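Local coordinates for chemotaxis signal transduction protein (Thermoanaerobacter tengcongensis, PDB 2QDL) that probably acts as the scaffolding adaptor CheW, coupling chemoreceptors to the histidine kinase CheA in bacterial chemotaxis, at residues 33-38 and 52-57; 64-69 and 142-147; 102-107 and 129-134. All blocks are in the same frame, centred on the assembly; numbering follows the deposited sequence.

Overall arrangement
Three contacts sample the two β-barrel halves of this CheW fold. Interaction 1 comes first along the chain and joins strands 33-36 and 50-56; interaction 2 pairs the end of strand 59-65 and helix 66-70 with the turn 143-146; interaction 3, at 102-107 and 129-134, falls in sequence between the two segments of interaction 2. Strands 50-56 and 59-65 are sheet neighbours, so interactions 1 and 2 are close without touching, with centres about 16 Å apart. Interaction 3 lies across the chain's centre, about 27 Å from interaction 1 and about 24 Å from interaction 2, centre to centre. Strand 91-106 pairs with strands of both halves and thereby ties them into one domain.

Interaction 1: residues 33-38 and 52-57; sequences EVVKDV and GIINLR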
loop_
_atom_site.group_PDB
_atom_site.type_symbol
_atom_site.label_atom_id
_atom_site.label_comp_id
_atom_site.label_asym_id
_atom_site.label_seq_id
_atom_site.Cartn_x
_atom_site.Cartn_y
_atom_site.Cartn_z
ATOM N N GLU A 33 -11.026 -0.040 0.294
ATOM C CA GLU A 33 -11.545 1.230 0.724
ATOM C C GLU A 33 -10.408 2.091 1.261
ATOM O O GLU A 33 -9.268 1.636 1.392
ATOM C CB GLU A 33 -12.729 1.085 1.729
ATOM C CG GLU A 33 -12.436 0.621 3.101
ATOM C CD GLU A 33 -13.698 0.262 3.903
ATOM O OE1 GLU A 33 -14.042 -0.929 3.926
ATOM O OE2 GLU A 33 -14.327 1.155 4.515
ATOM N N VAL A 34 -10.732 3.348 1.513
ATOM C CA VAL A 34 -9.793 4.297 2.025
ATOM C C VAL A 34 -10.483 5.007 3.186
ATOM O O VAL A 34 -11.519 5.665 2.992
ATOM C CB VAL A 34 -9.417 5.354 0.966
ATOM C CG1 VAL A 34 -8.370 6.286 1.532
ATOM C CG2 VAL A 34 -8.910 4.698 -0.335
ATOM N N VAL A 35 -9.915 4.872 4.377
ATOM C CA VAL A 35 -10.462 5.533 5.575
ATOM C C VAL A 35 -9.503 6.622 6.050
ATOM O O VAL A 35 -8.342 6.611 5.692
ATOM C CB VAL A 35 -10.788 4.504 6.730
ATOM C CG1 VAL A 35 -11.775 3.409 6.248
ATOM C CG2 VAL A 35 -9.569 3.853 7.241
ATOM N N LYS A 36 -9.973 7.563 6.852
ATOM C CA LYS A 36 -9.039 8.528 7.474
ATOM C C LYS A 36 -7.990 7.954 8.480
ATOM O O LYS A 36 -8.271 6.980 9.217
ATOM C CB LYS A 36 -9.802 9.685 8.082
ATOM C CG LYS A 36 -10.490 10.485 6.991
ATOM C CD LYS A 36 -11.270 11.634 7.588
ATOM C CE LYS A 36 -12.009 12.430 6.547
ATOM N NZ LYS A 36 -13.207 13.010 7.229
ATOM N N ASP A 37 -6.793 8.574 8.485
ATOM C CA ASP A 37 -5.678 8.199 9.366
ATOM C C ASP A 37 -5.939 8.740 10.775
ATOM O O ASP A 37 -5.265 9.669 11.227
ATOM C CB ASP A 37 -4.343 8.738 8.818
ATOM C CG ASP A 37 -3.129 8.412 9.720
ATOM O OD1 ASP A 37 -3.309 7.784 10.772
ATOM O OD2 ASP A 37 -1.979 8.777 9.369
ATOM N N VAL A 38 -6.923 8.156 11.455
ATOM C CA VAL A 38 -7.289 8.555 12.816
ATOM C C VAL A 38 -7.736 7.356 13.684
ATOM O O VAL A 38 -8.228 6.317 13.177
ATOM C CB VAL A 38 -8.358 9.714 12.847
ATOM C CG1 VAL A 38 -8.868 9.948 14.258
ATOM C CG2 VAL A 38 -7.761 11.008 12.333
ATOM N N GLY A 52 -0.614 -0.086 14.878
ATOM C CA GLY A 52 -1.675 -0.479 15.770
ATOM C C GLY A 52 -2.872 -1.036 15.069
ATOM O O GLY A 52 -2.765 -1.638 14.008
ATOM N N ILE A 53 -4.030 -0.829 15.664
ATOM C CA ILE A 53 -5.226 -1.343 15.085
ATOM C C ILE A 53 -6.312 -0.295 14.995
ATOM O O ILE A 53 -6.323 0.674 15.746
ATOM C CB ILE A 53 -5.717 -2.647 15.822
ATOM C CG1 ILE A 53 -4.761 -3.805 15.553
ATOM C CG2 ILE A 53 -7.052 -3.085 15.287
ATOM C CD1 ILE A 53 -4.994 -4.990 16.455
ATOM N N ILE A 54 -7.208 -0.495 14.040
ATOM C CA ILE A 54 -8.444 0.279 13.952
ATOM C C ILE A 54 -9.660 -0.660 14.084
ATOM O O ILE A 54 -9.612 -1.851 13.758
ATOM C CB ILE A 54 -8.538 1.135 12.647
ATOM C CG1 ILE A 54 -8.394 0.254 11.389
ATOM C CG2 ILE A 54 -7.515 2.289 12.684
ATOM C CD1 ILE A 54 -8.896 0.925 10.121
ATOM N N ASN A 55 -10.739 -0.102 14.601
ATOM C CA ASN A 55 -11.993 -0.802 14.692
ATOM C C ASN A 55 -12.858 -0.290 13.566
ATOM O O ASN A 55 -13.380 0.832 13.641
ATOM C CB ASN A 55 -12.666 -0.530 16.041
ATOM C CG ASN A 55 -14.076 -1.066 16.091
ATOM O OD1 ASN A 55 -14.485 -1.795 15.221
ATOM N ND2 ASN A 55 -14.815 -0.706 17.117
ATOM N N LEU A 56 -12.980 -1.077 12.510
ATOM C CA LEU A 56 -13.734 -0.618 11.347
ATOM C C LEU A 56 -15.007 -1.430 11.232
ATOM O O LEU A 56 -14.946 -2.598 10.912
ATOM C CB LEU A 56 -12.893 -0.713 10.066
ATOM C CG LEU A 56 -13.593 -0.240 8.793
ATOM C CD1 LEU A 56 -13.985 1.233 8.909
ATOM C CD2 LEU A 56 -12.736 -0.475 7.555
ATOM N N ARG A 57 -16.144 -0.809 11.554
ATOM C CA ARG A 57 -17.461 -1.474 11.559
ATOM C C ARG A 57 -17.489 -2.785 12.362
ATOM O O ARG A 57 -18.110 -3.759 11.938
ATOM C CB ARG A 57 -17.952 -1.724 10.115
ATOM C CG ARG A 57 -18.217 -0.457 9.331
ATOM C CD ARG A 57 -18.870 -0.753 7.945
ATOM N NE ARG A 57 -17.867 -1.239 7.023
ATOM C CZ ARG A 57 -17.059 -0.476 6.276
ATOM N NH1 ARG A 57 -17.142 0.842 6.292
ATOM N NH2 ARG A 57 -16.158 -1.052 5.509
#
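Glu-33 reaches across to Arg-57 tip to tip, and its side chain can be followed atom by atom. CB leaves the backbone toward segment 52-57, and CG lies between the backbone N and the carbonyl carbon (chi1 72°). Beyond it the chain runs extended and delivers CD to Leu-56, where Glu-33 CD lies 3.8 Å from Leu-56 CD2. The two oxygens then share the guanidinium. Glu-33 OE1 accepts from Arg-57 NH2 at 2.6 Å through its syn lone pair. Glu-33 OE2 accepts from the same Arg-57 NH2 at 3.0 Å, again syn, with the straighter geometry (155°). A weak third bond runs from Arg-57 NH1 to Glu-33 OE2 at 3.3 Å. The carboxylate and guanidinium planes differ by only 13°, the evidence that this salt bridge is nearly coplanar. Leu-56 CG lies over one face of the same guanidinium, near its rim.

Next to the charged pair the contact is apolar. Val-35 CG1 meets Leu-56 CD1 tip to tip at 4.1 Å, while Val-35 CG2 approaches Ile-54 CD1 obliquely at 4.2 Å.

No backbone hydrogen bond joins the two segments, whose strand axes come no closer than 10.5 Å: side chains span most of the distance, joined by the backbone atom Val-38 O, 4.1 Å from Ile-54 CG2. Strand 33-36 pairs instead with strand 82-88, and strand 50-56 with strand 59-65. Ile-54 also touches Ile-61, Val-63 and Ile-83, and so is buried against strands 59-65 and 82-88 of the β-barrel, while the Glu-33/Arg-57 salt bridge lies at the surface.

Interaction 2: residues 64-69 and 142-147; sequences IDLKKR and HFLFEV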
loop_
_atom_site.group_PDB
_atom_site.type_symbol
_atom_site.label_atom_id
_atom_site.label_comp_id
_atom_site.label_asym_id
_atom_site.label_seq_id
_atom_site.Cartn_x
_atom_site.Cartn_y
_atom_site.Cartn_z
ATOM N N ILE A 64 -0.318 -0.899 9.237
ATOM C CA ILE A 64 1.126 -0.779 9.092
ATOM C C ILE A 64 1.472 0.645 8.651
ATOM O O ILE A 64 0.779 1.259 7.815
ATOM C CB ILE A 64 1.673 -1.848 8.081
ATOM C CG1 ILE A 64 3.164 -1.691 7.828
ATOM C CG2 ILE A 64 1.013 -1.718 6.744
ATOM C CD1 ILE A 64 3.793 -2.978 7.307
ATOM N N ASP A 65 2.547 1.157 9.243
ATOM C CA ASP A 65 3.173 2.375 8.801
ATOM C C ASP A 65 4.219 1.952 7.785
ATOM O O ASP A 65 5.223 1.338 8.153
ATOM C CB ASP A 65 3.761 3.176 9.992
ATOM C CG ASP A 65 4.439 4.497 9.539
ATOM O OD1 ASP A 65 5.205 4.474 8.546
ATOM O OD2 ASP A 65 4.241 5.537 10.180
ATOM N N LEU A 66 3.947 2.224 6.500
ATOM C CA LEU A 66 4.835 1.841 5.377
ATOM C C LEU A 66 6.215 2.490 5.429
ATOM O O LEU A 66 7.201 1.872 5.037
ATOM C CB LEU A 66 4.176 2.138 4.013
ATOM C CG LEU A 66 2.863 1.411 3.698
ATOM C CD1 LEU A 66 2.323 1.854 2.335
ATOM C CD2 LEU A 66 3.043 -0.128 3.739
ATOM N N LYS A 67 6.298 3.734 5.889
ATOM C CA LYS A 67 7.596 4.417 6.028
ATOM C C LYS A 67 8.500 3.686 7.001
ATOM O O LYS A 67 9.688 3.527 6.721
ATOM C CB LYS A 67 7.425 5.856 6.475
ATOM C CG LYS A 67 6.718 6.760 5.458
ATOM C CD LYS A 67 6.443 8.099 6.108
ATOM C CE LYS A 67 5.300 8.794 5.417
ATOM N NZ LYS A 67 4.828 10.000 6.155
ATOM N N LYS A 68 7.921 3.198 8.106
ATOM C CA LYS A 68 8.659 2.416 9.096
ATOM C C LYS A 68 8.993 1.019 8.566
ATOM O O LYS A 68 10.090 0.481 8.815
ATOM C CB LYS A 68 7.862 2.307 10.390
ATOM C CG LYS A 68 7.545 3.626 11.013
ATOM C CD LYS A 68 6.845 3.436 12.378
ATOM C CE LYS A 68 6.412 4.767 12.912
ATOM N NZ LYS A 68 5.719 4.584 14.184
ATOM N N ARG A 69 8.066 0.448 7.808
ATOM C CA ARG A 69 8.317 -0.833 7.144
ATOM C C ARG A 69 9.423 -0.747 6.075
ATOM O O ARG A 69 10.276 -1.644 5.988
ATOM C CB ARG A 69 7.010 -1.373 6.536
ATOM C CG ARG A 69 7.092 -2.772 5.999
ATOM C CD ARG A 69 7.682 -3.717 7.070
ATOM N NE ARG A 69 7.296 -5.119 6.921
ATOM C CZ ARG A 69 8.063 -6.133 7.310
ATOM N NH1 ARG A 69 9.239 -5.900 7.863
ATOM N NH2 ARG A 69 7.652 -7.377 7.161
ATOM N N HIS A 142 1.983 -8.979 -0.340
ATOM C CA HIS A 142 2.164 -10.305 0.250
ATOM C C HIS A 142 2.879 -10.353 1.623
ATOM O O HIS A 142 2.328 -10.885 2.593
ATOM C CB HIS A 142 2.893 -11.215 -0.753
ATOM C CG HIS A 142 2.815 -12.669 -0.416
ATOM N ND1 HIS A 142 3.211 -13.658 -1.288
ATOM C CD2 HIS A 142 2.358 -13.305 0.691
ATOM C CE1 HIS A 142 3.017 -14.837 -0.724
ATOM N NE2 HIS A 142 2.507 -14.648 0.477
ATOM N N PHE A 143 4.098 -9.816 1.689
ATOM C CA PHE A 143 4.938 -9.954 2.873
ATOM C C PHE A 143 5.004 -8.752 3.821
ATOM O O PHE A 143 5.868 -8.719 4.711
ATOM C CB PHE A 143 6.361 -10.327 2.452
ATOM C CG PHE A 143 6.416 -11.472 1.452
ATOM C CD1 PHE A 143 5.976 -12.749 1.806
ATOM C CD2 PHE A 143 6.881 -11.252 0.155
ATOM C CE1 PHE A 143 6.019 -13.806 0.879
ATOM C CE2 PHE A 143 6.923 -12.302 -0.800
ATOM C CZ PHE A 143 6.493 -13.579 -0.433
ATOM N N LEU A 144 4.116 -7.776 3.642
ATOM C CA LEU A 144 4.158 -6.564 4.456
ATOM C C LEU A 144 4.172 -6.839 5.967
ATOM O O LEU A 144 4.863 -6.146 6.717
ATOM C CB LEU A 144 3.050 -5.563 4.077
ATOM C CG LEU A 144 3.227 -4.856 2.722
ATOM C CD1 LEU A 144 1.948 -4.012 2.400
ATOM C CD2 LEU A 144 4.504 -3.997 2.718
ATOM N N PHE A 145 3.466 -7.890 6.384
ATOM C CA PHE A 145 3.315 -8.236 7.797
ATOM C C PHE A 145 4.232 -9.372 8.257
ATOM O O PHE A 145 4.223 -9.728 9.434
ATOM C CB PHE A 145 1.843 -8.616 8.101
ATOM C CG PHE A 145 0.928 -7.436 8.155
ATOM C CD1 PHE A 145 0.688 -6.783 9.363
ATOM C CD2 PHE A 145 0.339 -6.941 6.986
ATOM C CE1 PHE A 145 -0.133 -5.672 9.413
ATOM C CE2 PHE A 145 -0.474 -5.827 7.016
ATOM C CZ PHE A 145 -0.725 -5.189 8.227
ATOM N N GLU A 146 5.001 -9.951 7.339
ATOM C CA GLU A 146 5.814 -11.109 7.666
ATOM C C GLU A 146 7.131 -10.724 8.338
ATOM O O GLU A 146 8.031 -10.177 7.700
ATOM C CB GLU A 146 6.045 -12.021 6.450
ATOM C CG GLU A 146 6.067 -13.514 6.856
ATOM C CD GLU A 146 6.488 -14.446 5.739
ATOM O OE1 GLU A 146 5.828 -14.451 4.675
ATOM O OE2 GLU A 146 7.478 -15.191 5.927
ATOM N N VAL A 147 7.201 -11.021 9.635
ATOM C CA VAL A 147 8.350 -10.758 10.499
ATOM C C VAL A 147 9.100 -12.072 10.716
ATOM O O VAL A 147 8.572 -13.001 11.349
ATOM C CB VAL A 147 7.893 -10.224 11.883
ATOM C CG1 VAL A 147 9.081 -9.957 12.780
ATOM C CG2 VAL A 147 7.046 -8.972 11.734
#
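Ile-64 and Leu-144 form the apolar centre where the junction of strand 59-65 and helix 66-70 meets a type I β turn, Phe-143 to Glu-146. Ile-64 CD1 lies 4.2 Å from Leu-144 CB. Nearer the backbone, Ile-64 CB, the branch point, is 4.1 Å from Phe-145 CZ, the far atom of a ring that crosses the isoleucine obliquely; the CG2 branch nears the same ring atom. Leu-66 extends the apolar patch, its CD2 standing 4.3 Å from Leu-144 CD1, and Leu-95 of strand 91-106 touches Ile-64, Leu-66 and Leu-144 alike.

Farther out, Arg-69 supplies the polar edge. Its CG is anti to the backbone N, and a bend at chi2 (52°) sets CD on the path toward the carbonyls of the turn. Arg-69 NE donates to Leu-144 O at 2.6 Å (N-H...O angle 145°), and Arg-69 NH2 adds a weak bond to the same Leu-144 O at 3.1 Å. NH2 also donates to Glu-146 O at 2.9 Å; this oxygen lies in the guanidinium plane, although the donor stands above the plane of the carbonyl. A further weak bond from NH2 goes to Phe-143 O, which also accepts the turn's own Glu-146 N. Three carbonyls of one turn are thus gathered by one side chain, whose guanidinium makes a cation-pi contact with Phe-49 as well. A leucine in place of Arg-69 would probably leave Leu-144 O and Glu-146 O without these donors and the turn less firmly tied to the helix.

The helix itself opens with Asp-65 as N-cap: its OD1 accepts Lys-68 N at 3.0 Å, the donor approaching from 44° out of the carboxylate plane.

Interaction 3: residues 102-107 and 129-134; sequences EVIPID and AKTDDK
Two strands of a CheW β-barrel face each other here, the end of strand 91-106 and the end of strand 125-131, just before the tight turn of its hairpin with strand 134-139. Their short axes approach to 9.3 Å at an angle of 115° and share no hydrogen bond, so the contact rests on side chains. Ile-104 and Thr-131 meet tip to tip. CG1 of Ile-104 lies between its backbone N and carbonyl carbon (chi1 56°), and beyond it CD1 is pressed against both branches of the threonine. Ile-104 CD1 stands 3.4 Å from Thr-131 CG2, tighter than usual for two methyl carbons, and a short 3.0 Å from Thr-131 OG1: tight packing. Nearby, Ile-106 CD1 packs on Ala-129 CB at 4.0 Å. Toward the hairpin, Glu-102 OE2 and Asp-132 OD2 come within 5.0 Å of each other, and these like charges would probably repel mildly.

Ile-136 of strand 134-139 touches both Ile-104 and Thr-131, while Ile-111 meets both Ile-106 and Ala-129. Strand 91-106 pairs here with strand 12-19, and strand 125-131 with strand 134-139. The side chains thus meet between strands that are not hydrogen-bonded neighbours, probably near the rim of the CheW β-barrel.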
loop_
_atom_site.group_PDB
_atom_site.type_symbol
_atom_site.label_atom_id
_atom_site.label_comp_id
_atom_site.label_asym_id
_atom_site.label_seq_id
_atom_site.Cartn_x
_atom_site.Cartn_y
_atom_site.Cartn_z
ATOM N N GLU A 102 -3.870 10.658 -7.046
ATOM C CA GLU A 102 -4.569 10.422 -8.298
ATOM C C GLU A 102 -4.856 8.958 -8.542
ATOM O O GLU A 102 -4.416 8.089 -7.782
ATOM C CB GLU A 102 -3.797 11.037 -9.480
ATOM C CG GLU A 102 -2.461 10.440 -9.787
ATOM C CD GLU A 102 -1.642 11.300 -10.762
ATOM O OE1 GLU A 102 -2.223 11.978 -11.632
ATOM O OE2 GLU A 102 -0.402 11.289 -10.652
ATOM N N VAL A 103 -5.644 8.723 -9.581
ATOM C CA VAL A 103 -5.962 7.419 -10.095
ATOM C C VAL A 103 -5.599 7.471 -11.580
ATOM O O VAL A 103 -6.239 8.169 -12.368
ATOM C CB VAL A 103 -7.464 7.038 -9.926
ATOM C CG1 VAL A 103 -7.733 5.666 -10.523
ATOM C CG2 VAL A 103 -7.870 7.049 -8.452
ATOM N N ILE A 104 -4.546 6.748 -11.946
ATOM C CA ILE A 104 -4.073 6.789 -13.322
ATOM C C ILE A 104 -4.187 5.463 -14.084
ATOM O O ILE A 104 -3.924 4.415 -13.531
ATOM C CB ILE A 104 -2.637 7.366 -13.438
ATOM C CG1 ILE A 104 -1.647 6.596 -12.589
ATOM C CG2 ILE A 104 -2.634 8.857 -13.062
ATOM C CD1 ILE A 104 -0.266 7.103 -12.811
ATOM N N PRO A 105 -4.577 5.546 -15.373
ATOM C CA PRO A 105 -4.604 4.395 -16.265
ATOM C C PRO A 105 -3.217 4.146 -16.817
ATOM O O PRO A 105 -2.489 5.090 -17.118
ATOM C CB PRO A 105 -5.531 4.855 -17.387
ATOM C CG PRO A 105 -5.257 6.352 -17.482
ATOM C CD PRO A 105 -4.998 6.793 -16.055
ATOM N N ILE A 106 -2.832 2.888 -16.936
ATOM C CA ILE A 106 -1.513 2.586 -17.465
ATOM C C ILE A 106 -1.522 1.278 -18.211
ATOM O O ILE A 106 -2.299 0.363 -17.892
ATOM C CB ILE A 106 -0.396 2.548 -16.363
ATOM C CG1 ILE A 106 -0.624 1.396 -15.392
ATOM C CG2 ILE A 106 -0.344 3.867 -15.593
ATOM C CD1 ILE A 106 0.608 1.088 -14.568
ATOM N N ASP A 107 -0.630 1.170 -19.180
ATOM C CA ASP A 107 -0.388 -0.115 -19.841
ATOM C C ASP A 107 0.394 -1.045 -18.894
ATOM O O ASP A 107 1.527 -0.763 -18.509
ATOM C CB ASP A 107 0.411 0.117 -21.111
ATOM C CG ASP A 107 0.429 -1.076 -22.033
ATOM O OD1 ASP A 107 0.216 -2.261 -21.605
ATOM O OD2 ASP A 107 0.665 -0.791 -23.230
ATOM N N ALA A 129 6.391 1.282 -12.428
ATOM C CA ALA A 129 5.681 2.006 -13.457
ATOM C C ALA A 129 6.276 3.408 -13.564
ATOM O O ALA A 129 6.978 3.886 -12.670
ATOM C CB ALA A 129 4.195 2.068 -13.106
ATOM N N LYS A 130 6.025 4.082 -14.670
ATOM C CA LYS A 130 6.622 5.412 -14.849
ATOM C C LYS A 130 5.615 6.447 -15.368
ATOM O O LYS A 130 5.093 6.329 -16.489
ATOM C CB LYS A 130 7.893 5.323 -15.714
ATOM C CG LYS A 130 8.970 4.314 -15.186
ATOM C CD LYS A 130 10.366 4.671 -15.671
ATOM C CE LYS A 130 10.341 5.081 -17.169
ATOM N NZ LYS A 130 11.562 5.824 -17.643
ATOM N N THR A 131 5.337 7.449 -14.537
ATOM C CA THR A 131 4.247 8.387 -14.812
ATOM C C THR A 131 4.683 9.835 -14.707
ATOM O O THR A 131 5.452 10.174 -13.800
ATOM C CB THR A 131 3.093 8.160 -13.828
ATOM O OG1 THR A 131 2.431 6.930 -14.172
ATOM C CG2 THR A 131 2.087 9.354 -13.838
ATOM N N ASP A 132 4.142 10.687 -15.594
ATOM C CA ASP A 132 4.688 12.018 -15.834
ATOM C C ASP A 132 6.169 11.805 -16.126
ATOM O O ASP A 132 6.538 11.069 -17.053
ATOM C CB ASP A 132 4.517 12.929 -14.605
ATOM C CG ASP A 132 3.280 13.814 -14.681
ATOM O OD1 ASP A 132 3.057 14.438 -15.748
ATOM O OD2 ASP A 132 2.551 13.901 -13.658
ATOM N N ASP A 133 6.999 12.430 -15.295
ATOM C CA ASP A 133 8.436 12.223 -15.294
ATOM C C ASP A 133 8.810 11.554 -13.950
ATOM O O ASP A 133 9.902 11.764 -13.395
ATOM C CB ASP A 133 9.117 13.588 -15.440
ATOM C CG ASP A 133 10.444 13.511 -16.170
ATOM O OD1 ASP A 133 11.086 12.426 -16.180
ATOM O OD2 ASP A 133 10.849 14.560 -16.728
ATOM N N LYS A 134 7.883 10.731 -13.457
ATOM C CA LYS A 134 7.958 10.127 -12.130
ATOM C C LYS A 134 8.169 8.612 -12.202
ATOM O O LYS A 134 7.784 7.952 -13.190
ATOM C CB LYS A 134 6.653 10.401 -11.357
ATOM C CG LYS A 134 6.294 11.877 -11.162
ATOM C CD LYS A 134 7.024 12.510 -9.976
ATOM C CE LYS A 134 6.398 13.840 -9.613
ATOM N NZ LYS A 134 6.873 14.916 -10.524
#